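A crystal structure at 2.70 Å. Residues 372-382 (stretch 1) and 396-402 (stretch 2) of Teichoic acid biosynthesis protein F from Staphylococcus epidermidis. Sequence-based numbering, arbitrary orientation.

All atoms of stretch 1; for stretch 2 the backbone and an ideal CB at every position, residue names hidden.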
ATOM      1  N   ILE A 372      34.887 -24.072 -23.638  1.00 60.38           N
ATOM      2  CA  ILE A 372      33.687 -24.884 -23.727  1.00 60.91           C
ATOM      3  C   ILE A 372      32.880 -24.341 -24.899  1.00 61.97           C
ATOM      4  O   ILE A 372      32.410 -25.105 -25.745  1.00 63.36           O
ATOM      5  CB  ILE A 372      32.869 -24.887 -22.396  1.00 59.69           C
ATOM      6  CG1 ILE A 372      33.652 -25.615 -21.296  1.00 59.02           C
ATOM      7  CG2 ILE A 372      31.497 -25.540 -22.581  1.00 60.37           C
ATOM      8  CD1 ILE A 372      33.015 -25.517 -19.902  1.00 57.90           C
ATOM      9  N   TYR A 373      32.785 -23.014 -24.971  1.00 61.49           N
ATOM     10  CA  TYR A 373      32.033 -22.331 -26.028  1.00 62.54           C
ATOM     11  C   TYR A 373      32.626 -22.523 -27.418  1.00 64.24           C
ATOM     12  O   TYR A 373      31.903 -22.841 -28.367  1.00 65.70           O
ATOM     13  CB  TYR A 373      31.902 -20.837 -25.740  1.00 61.75           C
ATOM     14  CG  TYR A 373      31.370 -20.025 -26.898  1.00 63.01           C
ATOM     15  CD1 TYR A 373      30.053 -20.154 -27.313  1.00 63.77           C
ATOM     16  CD2 TYR A 373      32.186 -19.121 -27.570  1.00 63.59           C
ATOM     17  CE1 TYR A 373      29.553 -19.405 -28.370  1.00 65.09           C
ATOM     18  CE2 TYR A 373      31.701 -18.363 -28.628  1.00 64.93           C
ATOM     19  CZ  TYR A 373      30.380 -18.508 -29.021  1.00 65.68           C
ATOM     20  OH  TYR A 373      29.892 -17.758 -30.063  1.00 67.17           O
ATOM     21  N   GLU A 374      33.932 -22.341 -27.555  1.00 64.21           N
ATOM     22  CA  GLU A 374      34.536 -22.506 -28.873  1.00 65.96           C
ATOM     23  C   GLU A 374      34.391 -23.947 -29.395  1.00 67.25           C
ATOM     24  O   GLU A 374      34.293 -24.180 -30.613  1.00 69.12           O
ATOM     25  CB  GLU A 374      35.986 -22.012 -28.875  1.00 65.73           C
ATOM     26  CG  GLU A 374      36.078 -20.542 -28.472  1.00 64.82           C
ATOM     27  CD  GLU A 374      37.416 -19.888 -28.784  1.00 65.14           C
ATOM     28  OE1 GLU A 374      38.386 -20.640 -29.043  1.00 65.66           O
ATOM     29  OE2 GLU A 374      37.491 -18.628 -28.761  1.00 64.97           O
ATOM     30  N   TYR A 375      34.357 -24.912 -28.481  1.00 66.44           N
ATOM     31  CA  TYR A 375      34.198 -26.291 -28.894  1.00 67.75           C
ATOM     32  C   TYR A 375      32.787 -26.489 -29.373  1.00 68.75           C
ATOM     33  O   TYR A 375      32.559 -27.125 -30.388  1.00 70.67           O
ATOM     34  CB  TYR A 375      34.482 -27.260 -27.755  1.00 66.78           C
ATOM     35  CG  TYR A 375      34.041 -28.673 -28.074  1.00 68.21           C
ATOM     36  CD1 TYR A 375      34.918 -29.585 -28.667  1.00 69.55           C
ATOM     37  CD2 TYR A 375      32.743 -29.088 -27.806  1.00 68.39           C
ATOM     38  CE1 TYR A 375      34.514 -30.873 -28.969  1.00 71.06           C
ATOM     39  CE2 TYR A 375      32.329 -30.365 -28.099  1.00 69.88           C
ATOM     40  CZ  TYR A 375      33.215 -31.254 -28.681  1.00 71.24           C
ATOM     41  OH  TYR A 375      32.780 -32.523 -28.964  1.00 73.86           O
ATOM     42  N   MET A 376      31.826 -25.947 -28.643  1.00 67.60           N
ATOM     43  CA  MET A 376      30.432 -26.126 -29.037  1.00 68.56           C
ATOM     44  C   MET A 376      30.076 -25.398 -30.337  1.00 70.12           C
ATOM     45  O   MET A 376      29.280 -25.889 -31.120  1.00 71.84           O
ATOM     46  CB  MET A 376      29.490 -25.741 -27.900  1.00 67.00           C
ATOM     47  CG  MET A 376      29.536 -26.741 -26.784  1.00 66.15           C
ATOM     48  SD  MET A 376      28.271 -26.448 -25.566  1.00 64.81           S
ATOM     49  CE  MET A 376      26.798 -27.099 -26.368  1.00 66.70           C
ATOM     50  N   GLN A 377      30.667 -24.234 -30.560  1.00 69.70           N
ATOM     51  CA  GLN A 377      30.514 -23.539 -31.823  1.00 71.37           C
ATOM     52  C   GLN A 377      30.858 -24.441 -33.023  1.00 73.69           C
ATOM     53  O   GLN A 377      30.146 -24.461 -34.032  1.00 75.63           O
ATOM     54  CB  GLN A 377      31.405 -22.304 -31.835  1.00 70.69           C
ATOM     55  CG  GLN A 377      30.790 -21.129 -31.130  1.00 69.31           C
ATOM     56  CD  GLN A 377      29.549 -20.637 -31.835  1.00 70.54           C
ATOM     57  OE1 GLN A 377      29.635 -20.045 -32.917  1.00 72.14           O
ATOM     58  NE2 GLN A 377      28.383 -20.871 -31.229  1.00 69.95           N
ATOM     59  N   LYS A 378      31.953 -25.184 -32.918  1.00 75.71           N
ATOM     60  CA  LYS A 378      32.387 -26.046 -34.009  1.00 78.60           C
ATOM     61  C   LYS A 378      31.416 -27.216 -34.254  1.00 81.83           C
ATOM     62  O   LYS A 378      31.068 -27.508 -35.399  1.00 85.04           O
ATOM     63  CB  LYS A 378      33.801 -26.558 -33.730  1.00 77.70           C
ATOM     64  CG  LYS A 378      34.468 -27.312 -34.872  1.00 80.59           C
ATOM     65  CD  LYS A 378      35.917 -27.653 -34.511  1.00 79.40           C
ATOM     66  CE  LYS A 378      36.583 -28.571 -35.539  1.00 82.37           C
ATOM     67  NZ  LYS A 378      37.994 -28.875 -35.163  1.00 81.19           N
ATOM     68  N   TYR A 379      30.960 -27.868 -33.184  1.00 76.02           N
ATOM     69  CA  TYR A 379      30.215 -29.125 -33.303  1.00 77.40           C
ATOM     70  C   TYR A 379      28.713 -29.024 -33.076  1.00 77.45           C
ATOM     71  O   TYR A 379      27.983 -29.978 -33.346  1.00 81.14           O
ATOM     72  CB  TYR A 379      30.801 -30.168 -32.350  1.00 76.47           C
ATOM     73  CG  TYR A 379      32.210 -30.543 -32.707  1.00 76.97           C
ATOM     74  CD1 TYR A 379      32.481 -31.728 -33.373  1.00 80.06           C
ATOM     75  CD2 TYR A 379      33.269 -29.702 -32.400  1.00 75.51           C
ATOM     76  CE1 TYR A 379      33.766 -32.071 -33.713  1.00 80.25           C
ATOM     77  CE2 TYR A 379      34.563 -30.037 -32.743  1.00 76.07           C
ATOM     78  CZ  TYR A 379      34.804 -31.223 -33.406  1.00 78.12           C
ATOM     79  OH  TYR A 379      36.088 -31.560 -33.751  1.00 78.76           O
ATOM     80  N   TYR A 380      28.254 -27.885 -32.568  1.00 75.88           N
ATOM     81  CA  TYR A 380      26.836 -27.694 -32.274  1.00 75.79           C
ATOM     82  C   TYR A 380      26.398 -26.261 -32.555  1.00 75.43           C
ATOM     83  O   TYR A 380      25.892 -25.576 -31.658  1.00 73.70           O
ATOM     84  CB  TYR A 380      26.527 -28.060 -30.820  1.00 73.83           C
ATOM     85  CG  TYR A 380      26.957 -29.449 -30.446  1.00 74.19           C
ATOM     86  CD1 TYR A 380      26.373 -30.555 -31.037  1.00 76.34           C
ATOM     87  CD2 TYR A 380      27.957 -29.654 -29.507  1.00 72.55           C
ATOM     88  CE1 TYR A 380      26.767 -31.828 -30.703  1.00 76.85           C
ATOM     89  CE2 TYR A 380      28.360 -30.920 -29.163  1.00 73.02           C
ATOM     90  CZ  TYR A 380      27.760 -32.003 -29.764  1.00 75.16           C
ATOM     91  OH  TYR A 380      28.161 -33.269 -29.419  1.00 75.79           O
ATOM     92  N   PRO A 381      26.546 -25.825 -33.817  1.00 78.19           N
ATOM     93  CA  PRO A 381      26.386 -24.431 -34.238  1.00 77.27           C
ATOM     94  C   PRO A 381      24.974 -23.921 -34.046  1.00 77.47           C
ATOM     95  O   PRO A 381      24.786 -22.706 -34.002  1.00 76.62           O
ATOM     96  CB  PRO A 381      26.678 -24.483 -35.743  1.00 79.97           C
ATOM     97  CG  PRO A 381      27.266 -25.817 -35.993  1.00 81.76           C
ATOM     98  CD  PRO A 381      26.679 -26.716 -34.976  1.00 82.07           C
ATOM     99  N   ASN A 382      24.001 -24.821 -33.930  1.00 77.98           N
ATOM    100  CA  ASN A 382      22.611 -24.404 -34.034  1.00 78.61           C
ATOM    101  C   ASN A 382      21.880 -24.212 -32.702  1.00 76.50           C
ATOM    102  O   ASN A 382      20.654 -24.221 -32.649  1.00 77.08           O
ATOM    103  CB  ASN A 382      21.833 -25.325 -34.987  1.00 81.39           C
ATOM    104  CG  ASN A 382      22.511 -25.461 -36.363  1.00 83.78           C
ATOM    105  OD1 ASN A 382      23.112 -24.507 -36.876  1.00 83.88           O
ATOM    106  ND2 ASN A 382      22.422 -26.655 -36.955  1.00 85.86           N
ATOM    107  N   UNK A 396      34.880  -8.839 -27.306  1.00 64.91           N
ATOM    108  CA  UNK A 396      34.796  -9.359 -28.659  1.00 66.38           C
ATOM    109  C   UNK A 396      34.605 -10.858 -28.610  1.00 65.70           C
ATOM    110  O   UNK A 396      35.538 -11.592 -28.273  1.00 65.07           O
ATOM    111  CB  UNK A 396      36.044  -8.998 -29.467  1.00 66.38           C
ATOM    112  N   UNK A 397      33.407 -11.314 -28.948  1.00 65.95           N
ATOM    113  CA  UNK A 397      33.118 -12.747 -28.949  1.00 65.57           C
ATOM    114  C   UNK A 397      33.027 -13.301 -30.373  1.00 67.46           C
ATOM    115  O   UNK A 397      32.256 -12.778 -31.184  1.00 68.81           O
ATOM    116  CB  UNK A 397      31.814 -13.022 -28.197  1.00 65.57           C
ATOM    117  N   UNK A 398      33.793 -14.374 -30.687  1.00 67.72           N
ATOM    118  CA  UNK A 398      33.682 -14.967 -32.027  1.00 69.70           C
ATOM    119  C   UNK A 398      32.430 -15.834 -32.083  1.00 69.82           C
ATOM    120  O   UNK A 398      31.946 -16.259 -31.027  1.00 68.23           O
ATOM    121  CB  UNK A 398      34.925 -15.790 -32.373  1.00 69.70           C
ATOM    122  N   UNK A 399      31.903 -16.082 -33.278  1.00 71.83           N
ATOM    123  CA  UNK A 399      30.835 -17.056 -33.437  1.00 72.29           C
ATOM    124  C   UNK A 399      29.423 -16.502 -33.363  1.00 72.41           C
ATOM    125  O   UNK A 399      29.207 -15.299 -33.519  1.00 72.70           O
ATOM    126  CB  UNK A 399      30.990 -18.140 -32.368  1.00 72.29           C
ATOM    127  N   UNK A 400      28.458 -17.383 -33.103  1.00 72.69           N
ATOM    128  CA  UNK A 400      27.046 -17.047 -33.274  1.00 73.81           C
ATOM    129  C   UNK A 400      26.383 -16.470 -32.032  1.00 71.89           C
ATOM    130  O   UNK A 400      25.180 -16.225 -32.032  1.00 72.67           O
ATOM    131  CB  UNK A 400      26.277 -18.296 -33.712  1.00 73.81           C
ATOM    132  N   UNK A 401      27.150 -16.264 -30.972  1.00 69.03           N
ATOM    133  CA  UNK A 401      26.559 -15.855 -29.700  1.00 67.24           C
ATOM    134  C   UNK A 401      26.069 -14.418 -29.744  1.00 67.44           C
ATOM    135  O   UNK A 401      26.645 -13.582 -30.458  1.00 68.43           O
ATOM    136  CB  UNK A 401      27.572 -16.023 -28.566  1.00 67.24           C
ATOM    137  N   UNK A 402      24.999 -14.142 -28.996  1.00 76.52           N
ATOM    138  CA  UNK A 402      24.599 -12.768 -28.746  1.00 76.86           C
ATOM    139  C   UNK A 402      25.074 -12.430 -27.358  1.00 74.81           C
ATOM    140  O   UNK A 402      25.167 -13.315 -26.500  1.00 73.10           O
ATOM    141  CB  UNK A 402      23.089 -12.568 -28.892  1.00 76.86           C
TER

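Stretch 1 is the end of a helix, running to Tyr379, followed by a short loop. Tyr373 and Gln377, one turn apart, both direct CA-to-CB toward stretch 2.

Position 396 has no atom of stretch 1 within 5.5 Å of its ideal CB. Stretch 1 sets no preference, and many side chains would suit. The residue is Val396.

Position 397 points sideways. Its ideal CB lies 5.4 Å from CE2 of Tyr373, so a modest apolar side chain could reach the ring. Valine, leucine, isoleucine or methionine would suit. The residue is Val397. Its CG1 packs 3.9 Å from CE2 of Tyr373, with chi1 in the t well.

Position 398 also points sideways, and its ideal CB is 5.3 Å from OE2 of Glu374. A basic or polar side chain could answer that carboxylate, but a small apolar one also fits. Phi is -79°, which permits proline. The backbone O of this position accepts a hydrogen bond from OH of Tyr373 at 2.7 Å, near the plane of the ring. The residue is Pro398. Its CG comes within 4.0 Å of OE2 of Glu374.

Position 399 is the most restrictive. Phi is 93° and psi -160°, and a CB here would be jammed against the preceding carbonyl O. The ideal CB would also lie 2.4 Å from OE1 of Gln377 and 2.6 Å from OH of Tyr373, both clashes. Only glycine suits. The residue is Gly399, and OE1 of Gln377 approaches its CA to 3.3 Å.

Position 400 points sideways, with its ideal CB 3.9 Å from OE1 of Gln377. Its backbone N donates to that OE1 at 2.9 Å. The amide NE2 of Gln377 remains available as a donor, so a short side chain with an acceptor would suit: serine, threonine, perhaps asparagine or aspartate. The residue is Ser400, chi1 p. NE2 of Gln377 donates to OG of Ser400 at 3.1 Å, so both ends of the glutamine amide are engaged by one residue.

Position 401 points toward stretch 1. Its ideal CB is only 3.3 Å from OH of Tyr373, so a small residue such as alanine, serine or glycine is favoured. The residue is Ala401. Its CB lies 3.8 Å from CZ of Tyr373, and its N donates to OH of Tyr373 at 3.3 Å. That hydroxyl thus both donates and accepts.

Position 402 points away, and stretch 1 imposes nothing. The residue is Glu402.

Stretch 2 396-402: VVPGSAE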
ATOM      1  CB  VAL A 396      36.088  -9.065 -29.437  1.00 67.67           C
ATOM      2  CG1 VAL A 396      36.043  -9.729 -30.780  1.00 69.25           C
ATOM      3  CG2 VAL A 396      36.291  -7.571 -29.576  1.00 68.67           C
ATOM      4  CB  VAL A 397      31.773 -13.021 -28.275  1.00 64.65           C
ATOM      5  CG1 VAL A 397      31.504 -14.523 -28.200  1.00 64.34           C
ATOM      6  CG2 VAL A 397      31.712 -12.355 -26.910  1.00 63.06           C
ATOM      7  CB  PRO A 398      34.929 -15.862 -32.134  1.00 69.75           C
ATOM      8  CG  PRO A 398      35.658 -15.758 -30.816  1.00 67.75           C
ATOM      9  CD  PRO A 398      34.686 -15.169 -29.822  1.00 66.37           C
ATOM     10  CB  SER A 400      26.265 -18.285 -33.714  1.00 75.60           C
ATOM     11  OG  SER A 400      26.228 -19.253 -32.675  1.00 74.18           O
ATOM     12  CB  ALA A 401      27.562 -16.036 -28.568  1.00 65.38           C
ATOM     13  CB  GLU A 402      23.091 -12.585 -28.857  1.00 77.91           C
ATOM     14  CG  GLU A 402      22.289 -13.761 -28.373  1.00 77.31           C
ATOM     15  CD  GLU A 402      20.836 -13.392 -28.020  1.00 77.87           C
ATOM     16  OE1 GLU A 402      19.930 -13.641 -28.864  1.00 79.97           O
ATOM     17  OE2 GLU A 402      20.603 -12.859 -26.893  1.00 76.43           O
TER
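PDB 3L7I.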